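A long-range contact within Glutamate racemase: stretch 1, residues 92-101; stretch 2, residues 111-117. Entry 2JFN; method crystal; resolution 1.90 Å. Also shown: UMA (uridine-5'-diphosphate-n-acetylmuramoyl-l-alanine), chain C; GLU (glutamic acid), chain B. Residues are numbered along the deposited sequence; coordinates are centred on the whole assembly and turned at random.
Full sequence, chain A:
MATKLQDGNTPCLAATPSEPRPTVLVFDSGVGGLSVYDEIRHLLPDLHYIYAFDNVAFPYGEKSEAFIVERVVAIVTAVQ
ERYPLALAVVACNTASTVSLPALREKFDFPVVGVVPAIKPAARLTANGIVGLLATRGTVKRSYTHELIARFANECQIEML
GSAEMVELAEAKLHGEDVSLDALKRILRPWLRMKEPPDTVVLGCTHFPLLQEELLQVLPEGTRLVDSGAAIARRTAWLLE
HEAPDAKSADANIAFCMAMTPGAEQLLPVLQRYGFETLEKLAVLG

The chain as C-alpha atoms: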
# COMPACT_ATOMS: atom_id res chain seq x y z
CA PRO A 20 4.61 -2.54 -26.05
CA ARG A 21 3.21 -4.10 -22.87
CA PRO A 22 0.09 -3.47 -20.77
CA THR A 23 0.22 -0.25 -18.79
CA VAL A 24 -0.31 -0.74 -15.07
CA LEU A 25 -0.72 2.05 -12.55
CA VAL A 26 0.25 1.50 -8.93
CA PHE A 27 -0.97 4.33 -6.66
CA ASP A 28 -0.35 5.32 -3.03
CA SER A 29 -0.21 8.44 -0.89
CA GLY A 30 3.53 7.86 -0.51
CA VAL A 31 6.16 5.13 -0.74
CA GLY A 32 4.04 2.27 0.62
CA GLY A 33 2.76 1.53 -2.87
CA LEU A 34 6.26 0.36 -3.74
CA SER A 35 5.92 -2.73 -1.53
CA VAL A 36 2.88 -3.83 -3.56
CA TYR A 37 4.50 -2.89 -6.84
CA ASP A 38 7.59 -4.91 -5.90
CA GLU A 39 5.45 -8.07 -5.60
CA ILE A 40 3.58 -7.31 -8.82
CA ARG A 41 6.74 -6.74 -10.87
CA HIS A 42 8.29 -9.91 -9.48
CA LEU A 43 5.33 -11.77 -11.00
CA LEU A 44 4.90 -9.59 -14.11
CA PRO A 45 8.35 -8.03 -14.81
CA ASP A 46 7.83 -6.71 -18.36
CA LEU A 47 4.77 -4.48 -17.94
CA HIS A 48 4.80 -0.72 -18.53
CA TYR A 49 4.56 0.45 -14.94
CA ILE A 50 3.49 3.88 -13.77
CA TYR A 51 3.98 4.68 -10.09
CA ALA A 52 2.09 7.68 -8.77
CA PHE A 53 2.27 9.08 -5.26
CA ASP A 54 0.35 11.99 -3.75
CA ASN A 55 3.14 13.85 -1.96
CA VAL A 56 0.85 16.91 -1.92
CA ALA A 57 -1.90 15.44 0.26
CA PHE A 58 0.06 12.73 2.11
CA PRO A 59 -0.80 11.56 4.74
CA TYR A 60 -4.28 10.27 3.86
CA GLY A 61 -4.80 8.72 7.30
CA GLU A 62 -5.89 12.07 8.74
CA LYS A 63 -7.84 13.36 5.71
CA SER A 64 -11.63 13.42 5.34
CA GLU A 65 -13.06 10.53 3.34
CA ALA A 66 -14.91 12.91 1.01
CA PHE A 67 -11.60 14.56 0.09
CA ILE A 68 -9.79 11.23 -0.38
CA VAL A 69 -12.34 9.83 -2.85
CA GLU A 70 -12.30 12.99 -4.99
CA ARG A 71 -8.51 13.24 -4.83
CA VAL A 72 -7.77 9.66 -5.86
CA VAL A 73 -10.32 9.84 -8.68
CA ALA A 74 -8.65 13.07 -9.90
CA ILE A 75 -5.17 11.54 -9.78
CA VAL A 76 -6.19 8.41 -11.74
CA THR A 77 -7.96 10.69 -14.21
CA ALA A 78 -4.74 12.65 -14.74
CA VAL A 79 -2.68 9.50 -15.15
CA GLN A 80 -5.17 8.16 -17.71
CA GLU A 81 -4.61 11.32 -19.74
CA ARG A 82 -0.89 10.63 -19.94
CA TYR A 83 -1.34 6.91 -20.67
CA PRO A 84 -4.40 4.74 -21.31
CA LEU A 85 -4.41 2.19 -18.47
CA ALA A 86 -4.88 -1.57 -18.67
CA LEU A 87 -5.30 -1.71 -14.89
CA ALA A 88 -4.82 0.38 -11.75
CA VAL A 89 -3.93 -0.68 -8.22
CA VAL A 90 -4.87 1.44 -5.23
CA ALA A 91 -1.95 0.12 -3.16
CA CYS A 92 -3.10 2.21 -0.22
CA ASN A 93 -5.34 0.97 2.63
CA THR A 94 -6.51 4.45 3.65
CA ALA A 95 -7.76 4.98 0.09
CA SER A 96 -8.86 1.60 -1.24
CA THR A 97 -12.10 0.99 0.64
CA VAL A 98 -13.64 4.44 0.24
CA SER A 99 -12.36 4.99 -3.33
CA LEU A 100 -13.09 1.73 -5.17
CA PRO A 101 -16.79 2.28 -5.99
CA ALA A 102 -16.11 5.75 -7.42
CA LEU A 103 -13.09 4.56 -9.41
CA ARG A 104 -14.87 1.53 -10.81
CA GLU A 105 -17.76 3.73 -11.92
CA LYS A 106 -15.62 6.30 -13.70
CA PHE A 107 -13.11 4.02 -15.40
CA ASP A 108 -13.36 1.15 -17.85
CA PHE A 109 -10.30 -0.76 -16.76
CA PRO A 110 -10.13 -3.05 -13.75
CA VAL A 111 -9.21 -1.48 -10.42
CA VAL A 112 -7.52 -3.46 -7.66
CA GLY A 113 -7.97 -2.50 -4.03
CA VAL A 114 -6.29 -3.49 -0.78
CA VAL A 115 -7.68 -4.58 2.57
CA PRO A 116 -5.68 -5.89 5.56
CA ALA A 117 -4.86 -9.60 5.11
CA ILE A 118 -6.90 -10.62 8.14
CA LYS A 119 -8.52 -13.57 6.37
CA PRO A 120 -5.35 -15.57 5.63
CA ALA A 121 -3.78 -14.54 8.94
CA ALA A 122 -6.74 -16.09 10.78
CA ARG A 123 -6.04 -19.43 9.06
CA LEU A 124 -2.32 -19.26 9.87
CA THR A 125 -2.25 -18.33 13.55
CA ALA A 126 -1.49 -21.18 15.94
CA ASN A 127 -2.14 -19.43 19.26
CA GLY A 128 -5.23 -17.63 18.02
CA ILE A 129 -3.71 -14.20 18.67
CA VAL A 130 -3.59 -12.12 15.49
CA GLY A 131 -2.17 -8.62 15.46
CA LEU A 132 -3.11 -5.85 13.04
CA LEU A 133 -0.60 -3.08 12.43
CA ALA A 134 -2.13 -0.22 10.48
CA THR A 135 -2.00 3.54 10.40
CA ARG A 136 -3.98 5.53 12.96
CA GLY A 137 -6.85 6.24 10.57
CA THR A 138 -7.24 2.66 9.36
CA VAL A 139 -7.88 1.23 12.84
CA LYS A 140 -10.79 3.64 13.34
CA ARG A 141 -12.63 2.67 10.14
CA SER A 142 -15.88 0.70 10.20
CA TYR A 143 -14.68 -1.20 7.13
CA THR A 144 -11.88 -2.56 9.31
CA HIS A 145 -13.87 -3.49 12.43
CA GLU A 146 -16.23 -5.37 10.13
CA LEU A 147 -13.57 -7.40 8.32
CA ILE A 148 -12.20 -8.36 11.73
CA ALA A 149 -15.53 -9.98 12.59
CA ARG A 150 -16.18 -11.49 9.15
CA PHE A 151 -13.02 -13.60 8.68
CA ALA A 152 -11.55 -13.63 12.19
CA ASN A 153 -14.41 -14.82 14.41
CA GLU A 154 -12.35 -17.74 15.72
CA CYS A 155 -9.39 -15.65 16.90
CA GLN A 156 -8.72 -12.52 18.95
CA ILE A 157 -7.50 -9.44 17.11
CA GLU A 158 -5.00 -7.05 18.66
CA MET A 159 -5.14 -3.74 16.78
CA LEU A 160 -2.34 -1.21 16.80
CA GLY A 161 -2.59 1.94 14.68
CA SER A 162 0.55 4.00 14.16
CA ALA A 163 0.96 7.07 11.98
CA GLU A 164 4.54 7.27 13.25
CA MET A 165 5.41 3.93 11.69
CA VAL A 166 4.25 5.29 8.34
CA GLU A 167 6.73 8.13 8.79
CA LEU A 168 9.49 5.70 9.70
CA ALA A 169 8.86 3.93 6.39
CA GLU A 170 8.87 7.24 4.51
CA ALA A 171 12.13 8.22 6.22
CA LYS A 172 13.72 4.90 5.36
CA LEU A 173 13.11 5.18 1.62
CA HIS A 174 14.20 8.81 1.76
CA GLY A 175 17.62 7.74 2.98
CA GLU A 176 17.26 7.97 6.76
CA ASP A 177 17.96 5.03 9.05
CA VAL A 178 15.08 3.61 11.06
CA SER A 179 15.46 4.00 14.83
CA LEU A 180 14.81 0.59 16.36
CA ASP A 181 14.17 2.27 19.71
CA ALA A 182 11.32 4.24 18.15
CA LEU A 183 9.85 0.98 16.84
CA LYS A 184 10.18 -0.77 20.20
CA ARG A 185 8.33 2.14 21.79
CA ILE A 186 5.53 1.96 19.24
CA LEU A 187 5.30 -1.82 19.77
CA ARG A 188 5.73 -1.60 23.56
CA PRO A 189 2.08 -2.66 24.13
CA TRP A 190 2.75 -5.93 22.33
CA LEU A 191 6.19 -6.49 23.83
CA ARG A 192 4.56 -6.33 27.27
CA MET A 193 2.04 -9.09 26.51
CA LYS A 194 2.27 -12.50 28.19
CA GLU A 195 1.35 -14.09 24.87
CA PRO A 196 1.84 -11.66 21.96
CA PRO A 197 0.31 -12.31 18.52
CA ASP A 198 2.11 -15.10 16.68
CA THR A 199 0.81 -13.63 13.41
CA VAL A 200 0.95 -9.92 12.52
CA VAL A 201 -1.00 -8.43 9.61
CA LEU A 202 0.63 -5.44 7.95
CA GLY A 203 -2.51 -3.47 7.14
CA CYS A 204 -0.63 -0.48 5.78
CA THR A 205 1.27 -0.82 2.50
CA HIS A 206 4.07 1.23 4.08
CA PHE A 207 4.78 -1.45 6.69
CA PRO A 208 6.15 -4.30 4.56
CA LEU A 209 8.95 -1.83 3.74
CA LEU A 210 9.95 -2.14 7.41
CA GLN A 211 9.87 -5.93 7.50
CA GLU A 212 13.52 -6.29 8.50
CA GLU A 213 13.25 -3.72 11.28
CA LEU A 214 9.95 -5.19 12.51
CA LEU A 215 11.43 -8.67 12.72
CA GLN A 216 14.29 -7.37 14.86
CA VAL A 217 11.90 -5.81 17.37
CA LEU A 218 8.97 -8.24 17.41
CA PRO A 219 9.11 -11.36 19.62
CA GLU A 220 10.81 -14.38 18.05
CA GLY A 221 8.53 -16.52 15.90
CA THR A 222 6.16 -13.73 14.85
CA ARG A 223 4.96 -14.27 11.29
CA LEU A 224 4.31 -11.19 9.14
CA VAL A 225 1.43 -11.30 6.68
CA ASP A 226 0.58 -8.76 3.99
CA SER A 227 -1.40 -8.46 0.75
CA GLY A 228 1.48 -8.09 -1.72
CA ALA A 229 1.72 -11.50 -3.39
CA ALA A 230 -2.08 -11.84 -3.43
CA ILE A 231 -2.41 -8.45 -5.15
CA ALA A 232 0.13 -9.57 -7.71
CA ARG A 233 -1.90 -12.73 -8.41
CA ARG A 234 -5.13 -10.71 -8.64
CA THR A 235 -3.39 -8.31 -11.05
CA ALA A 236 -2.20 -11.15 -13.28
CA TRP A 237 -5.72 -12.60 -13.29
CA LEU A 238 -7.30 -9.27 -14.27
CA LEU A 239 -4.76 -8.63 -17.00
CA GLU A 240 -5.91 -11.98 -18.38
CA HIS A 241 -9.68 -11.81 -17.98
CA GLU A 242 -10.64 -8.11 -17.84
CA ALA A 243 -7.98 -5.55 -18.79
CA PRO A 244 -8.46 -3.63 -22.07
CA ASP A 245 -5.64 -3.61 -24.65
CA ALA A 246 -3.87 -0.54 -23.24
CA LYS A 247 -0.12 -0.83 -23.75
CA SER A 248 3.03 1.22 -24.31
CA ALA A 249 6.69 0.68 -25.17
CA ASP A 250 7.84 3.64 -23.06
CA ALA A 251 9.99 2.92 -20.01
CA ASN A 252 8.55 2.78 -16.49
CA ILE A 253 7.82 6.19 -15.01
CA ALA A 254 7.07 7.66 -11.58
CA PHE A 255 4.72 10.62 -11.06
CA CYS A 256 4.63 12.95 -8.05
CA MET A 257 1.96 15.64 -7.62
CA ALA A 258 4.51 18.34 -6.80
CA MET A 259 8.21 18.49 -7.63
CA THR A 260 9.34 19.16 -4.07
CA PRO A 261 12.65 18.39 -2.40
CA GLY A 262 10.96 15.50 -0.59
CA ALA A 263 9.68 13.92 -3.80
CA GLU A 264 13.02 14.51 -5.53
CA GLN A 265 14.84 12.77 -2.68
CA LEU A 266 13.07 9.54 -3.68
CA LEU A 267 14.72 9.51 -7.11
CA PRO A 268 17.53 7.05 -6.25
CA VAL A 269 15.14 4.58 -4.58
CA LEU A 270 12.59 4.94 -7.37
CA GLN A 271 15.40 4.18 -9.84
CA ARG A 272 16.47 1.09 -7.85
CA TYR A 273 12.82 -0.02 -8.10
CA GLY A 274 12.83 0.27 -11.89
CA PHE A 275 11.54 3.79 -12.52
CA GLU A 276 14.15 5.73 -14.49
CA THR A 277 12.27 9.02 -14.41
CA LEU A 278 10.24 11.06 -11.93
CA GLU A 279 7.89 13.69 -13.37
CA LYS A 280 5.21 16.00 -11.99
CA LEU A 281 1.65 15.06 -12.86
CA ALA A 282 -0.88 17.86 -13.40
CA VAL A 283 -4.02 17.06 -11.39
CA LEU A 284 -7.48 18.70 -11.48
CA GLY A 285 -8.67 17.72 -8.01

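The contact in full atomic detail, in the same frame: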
# COMPACT_ATOMS: atom_id res chain seq x y z
N CYS A 92 -2.98 1.32 -1.36
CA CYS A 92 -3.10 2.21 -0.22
C CYS A 92 -4.36 1.84 0.57
O CYS A 92 -5.47 1.99 0.06
CB CYS A 92 -3.20 3.64 -0.76
SG CYS A 92 -3.57 4.94 0.41
N ASN A 93 -4.19 1.36 1.80
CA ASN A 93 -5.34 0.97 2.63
C ASN A 93 -6.28 2.13 2.97
O ASN A 93 -7.50 1.98 2.93
CB ASN A 93 -4.88 0.31 3.93
CG ASN A 93 -4.17 -1.00 3.71
OD1 ASN A 93 -3.00 -1.04 3.32
ND2 ASN A 93 -4.89 -2.10 3.94
N THR A 94 -5.71 3.28 3.30
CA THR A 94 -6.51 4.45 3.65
C THR A 94 -7.29 5.01 2.47
O THR A 94 -8.11 5.91 2.63
CB THR A 94 -5.63 5.58 4.24
OG1 THR A 94 -4.54 5.86 3.34
CG2 THR A 94 -5.08 5.17 5.59
N ALA A 95 -7.04 4.49 1.27
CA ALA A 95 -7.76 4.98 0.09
C ALA A 95 -8.62 3.92 -0.57
O ALA A 95 -9.71 4.22 -1.05
CB ALA A 95 -6.76 5.55 -0.93
N SER A 96 -8.13 2.69 -0.59
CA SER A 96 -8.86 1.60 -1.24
C SER A 96 -10.35 1.57 -0.94
O SER A 96 -11.16 1.95 -1.77
CB SER A 96 -8.25 0.25 -0.87
OG SER A 96 -7.22 -0.10 -1.78
N THR A 97 -10.70 1.10 0.25
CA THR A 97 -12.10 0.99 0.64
C THR A 97 -12.99 2.10 0.09
O THR A 97 -13.79 1.88 -0.83
CB THR A 97 -12.24 0.95 2.16
OG1 THR A 97 -11.82 2.21 2.72
CG2 THR A 97 -11.36 -0.15 2.73
N VAL A 98 -12.83 3.30 0.63
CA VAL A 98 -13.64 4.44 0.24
C VAL A 98 -13.60 4.87 -1.23
O VAL A 98 -14.56 5.47 -1.72
CB VAL A 98 -13.29 5.67 1.09
CG1 VAL A 98 -13.46 5.34 2.57
CG2 VAL A 98 -11.86 6.11 0.80
N SER A 99 -12.51 4.56 -1.93
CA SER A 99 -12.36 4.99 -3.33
C SER A 99 -12.74 4.02 -4.44
O SER A 99 -13.00 4.44 -5.57
CB SER A 99 -10.90 5.42 -3.57
OG SER A 99 -10.53 6.50 -2.73
N LEU A 100 -12.78 2.72 -4.15
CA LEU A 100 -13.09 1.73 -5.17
C LEU A 100 -14.40 1.91 -5.95
O LEU A 100 -14.41 1.87 -7.17
CB LEU A 100 -13.02 0.32 -4.55
CG LEU A 100 -11.63 -0.10 -4.04
CD1 LEU A 100 -11.68 -1.56 -3.59
CD2 LEU A 100 -10.59 0.07 -5.14
N PRO A 101 -15.53 2.10 -5.25
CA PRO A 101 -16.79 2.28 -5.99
C PRO A 101 -16.72 3.42 -7.01
O PRO A 101 -17.10 3.25 -8.17
CB PRO A 101 -17.80 2.56 -4.88
CG PRO A 101 -17.27 1.71 -3.75
CD PRO A 101 -15.78 2.00 -3.80
N VAL A 111 -9.88 -2.18 -11.51
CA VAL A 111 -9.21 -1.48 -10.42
C VAL A 111 -9.03 -2.46 -9.27
O VAL A 111 -9.98 -3.12 -8.86
CB VAL A 111 -10.05 -0.28 -9.93
CG1 VAL A 111 -9.31 0.44 -8.80
CG2 VAL A 111 -10.32 0.68 -11.10
N VAL A 112 -7.81 -2.56 -8.77
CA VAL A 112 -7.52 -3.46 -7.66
C VAL A 112 -7.41 -2.66 -6.37
O VAL A 112 -6.81 -1.58 -6.35
CB VAL A 112 -6.20 -4.23 -7.90
CG1 VAL A 112 -5.85 -5.09 -6.69
CG2 VAL A 112 -6.33 -5.09 -9.13
N GLY A 113 -8.02 -3.18 -5.31
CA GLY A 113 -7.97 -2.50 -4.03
C GLY A 113 -7.20 -3.34 -3.03
O GLY A 113 -6.77 -4.45 -3.34
N VAL A 114 -7.02 -2.79 -1.83
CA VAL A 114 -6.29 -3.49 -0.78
C VAL A 114 -6.99 -3.40 0.57
O VAL A 114 -7.45 -2.32 0.98
CB VAL A 114 -4.89 -2.92 -0.58
CG1 VAL A 114 -4.09 -3.01 -1.88
CG2 VAL A 114 -4.98 -1.49 -0.09
N VAL A 115 -7.09 -4.53 1.24
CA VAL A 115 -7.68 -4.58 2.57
C VAL A 115 -6.70 -5.41 3.40
O VAL A 115 -6.02 -6.29 2.86
CB VAL A 115 -9.07 -5.27 2.56
CG1 VAL A 115 -10.08 -4.39 1.84
CG2 VAL A 115 -8.98 -6.62 1.89
N PRO A 116 -6.60 -5.13 4.70
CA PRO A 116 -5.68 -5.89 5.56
C PRO A 116 -5.90 -7.39 5.40
O PRO A 116 -7.05 -7.85 5.37
CB PRO A 116 -6.03 -5.39 6.96
CG PRO A 116 -6.40 -3.94 6.70
CD PRO A 116 -7.27 -4.06 5.46
N ALA A 117 -4.81 -8.15 5.30
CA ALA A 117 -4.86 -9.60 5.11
C ALA A 117 -5.30 -10.39 6.34
O ALA A 117 -4.66 -11.37 6.72
CB ALA A 117 -3.50 -10.10 4.63
N1 UMA C . -6.10 -8.95 -1.22
C2 UMA C . -6.51 -7.54 -1.44
N3 UMA C . -6.96 -7.25 -2.72
C4 UMA C . -7.06 -8.16 -3.79
C5 UMA C . -6.62 -9.59 -3.49
C6 UMA C . -6.17 -9.90 -2.26
O2 UMA C . -6.46 -6.68 -0.58
O4 UMA C . -7.47 -7.77 -4.87
C1B UMA C . -5.60 -9.29 0.16
C2B UMA C . -6.76 -9.57 1.10
O2' UMA C . -6.58 -9.01 2.45
C3B UMA C . -6.97 -11.05 1.14
C4B UMA C . -5.52 -11.48 0.99
O4B UMA C . -4.86 -10.48 0.22
O3B UMA C . -7.57 -11.27 2.44
C5B UMA C . -5.32 -12.77 0.30
O5B UMA C . -6.08 -12.80 -0.86
PA UMA C . -6.26 -14.11 -1.75
O1A UMA C . -6.71 -13.59 -3.05
O2A UMA C . -5.04 -14.85 -1.75
O3A UMA C . -7.48 -14.87 -1.01
PB UMA C . -8.49 -14.46 0.15
O1B UMA C . -7.82 -14.20 1.40
O2B UMA C . -9.59 -15.44 0.15
O1' UMA C . -9.13 -13.10 -0.51
C1' UMA C . -10.44 -12.94 -1.06
C2' UMA C . -10.43 -12.07 -2.28
N2' UMA C . -9.61 -12.65 -3.36
C7' UMA C . -10.16 -13.11 -4.50
O7' UMA C . -11.34 -12.92 -4.78
C8' UMA C . -9.28 -13.87 -5.48
C3' UMA C . -9.93 -10.68 -1.88
O3' UMA C . -9.98 -9.75 -3.02
C4' UMA C . -10.77 -10.09 -0.72
O4' UMA C . -10.28 -8.83 -0.33
C5' UMA C . -10.75 -11.06 0.47
O5' UMA C . -11.24 -12.37 0.01
C6' UMA C . -11.67 -10.63 1.61
O6' UMA C . -12.99 -10.43 1.13
C18 UMA C . -11.10 -9.48 -3.91
C19 UMA C . -11.88 -8.27 -3.54
O18 UMA C . -13.07 -8.19 -3.79
C20 UMA C . -10.59 -9.56 -5.36
N4 UMA C . -11.18 -7.30 -2.93
C21 UMA C . -11.67 -5.96 -2.60
C22 UMA C . -12.35 -5.20 -3.78
O19 UMA C . -11.95 -5.45 -4.93
O20 UMA C . -13.28 -4.38 -3.53
C23 UMA C . -10.51 -5.11 -2.05
N GLU B . 0.31 3.43 2.22
CA GLU B . -0.51 3.80 3.38
C GLU B . -1.78 2.96 3.36
O GLU B . -1.73 1.74 2.98
CB GLU B . -0.85 5.30 3.31
CG GLU B . -0.64 5.96 4.69
CD GLU B . -1.26 7.35 4.72
OE1 GLU B . -1.73 7.79 5.77
OE2 GLU B . -1.27 8.06 3.71
OXT GLU B . -2.89 3.47 3.73

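How do the two backbones meet? Stretch 1 is largely helical from Ser96 onward, and the helix runs on past Pro101, while stretch 2 leaves a short strand, Val111 to Val112, and continues as an extended segment toward Ala117, the N-cap of the next helix. They come closest at Ser96 and Gly113, whose CA atoms lie 5.0 Å apart, and again at Asn93 and Val114, 5.7 Å between CA atoms. The helix is kinked, with the N of Val98 and of Pro101 lacking a bond to the preceding turn.

What ties the stretches together by polar contact? A single hydrogen bond crosses between them: Val114 N donates to Ser96 OG over 2.7 Å, with an angle of 148° at the hydrogen. Ser96 points its CA-to-CB bond toward stretch 2, so its short side chain meets the backbone amide directly.

Why does Gly113 fit so tightly here? Its CA lies 3.4 Å from Ser96 OG and 3.8 Å from Leu100 CD2, and an ideal CB would fall 2.4 Å from Leu100 CD1, a clash. Leu100 fills this space and also packs its CD2 against Val111 CG1 at 3.9 Å, an apolar contact one turn along the helix from Ser96.

What does Val114 contribute at the other end? Its side chain points toward stretch 1, and its CG2 approaches Cys92 C and Asn93 N, each at 3.5 Å, packing against the backbone of Cys92 and Asn93.

How do the ligands relate to this contact? Asn93 N and Thr94 N donate to glutamate O and OXT at 2.8 and 2.9 Å, respectively. On stretch 2, UMA N3 donates to Gly113 O and Val115 N donates to UMA O2, both over 2.9 Å. Thus Val114 turns its side chain to the helix while the backbone flanking it binds UMA.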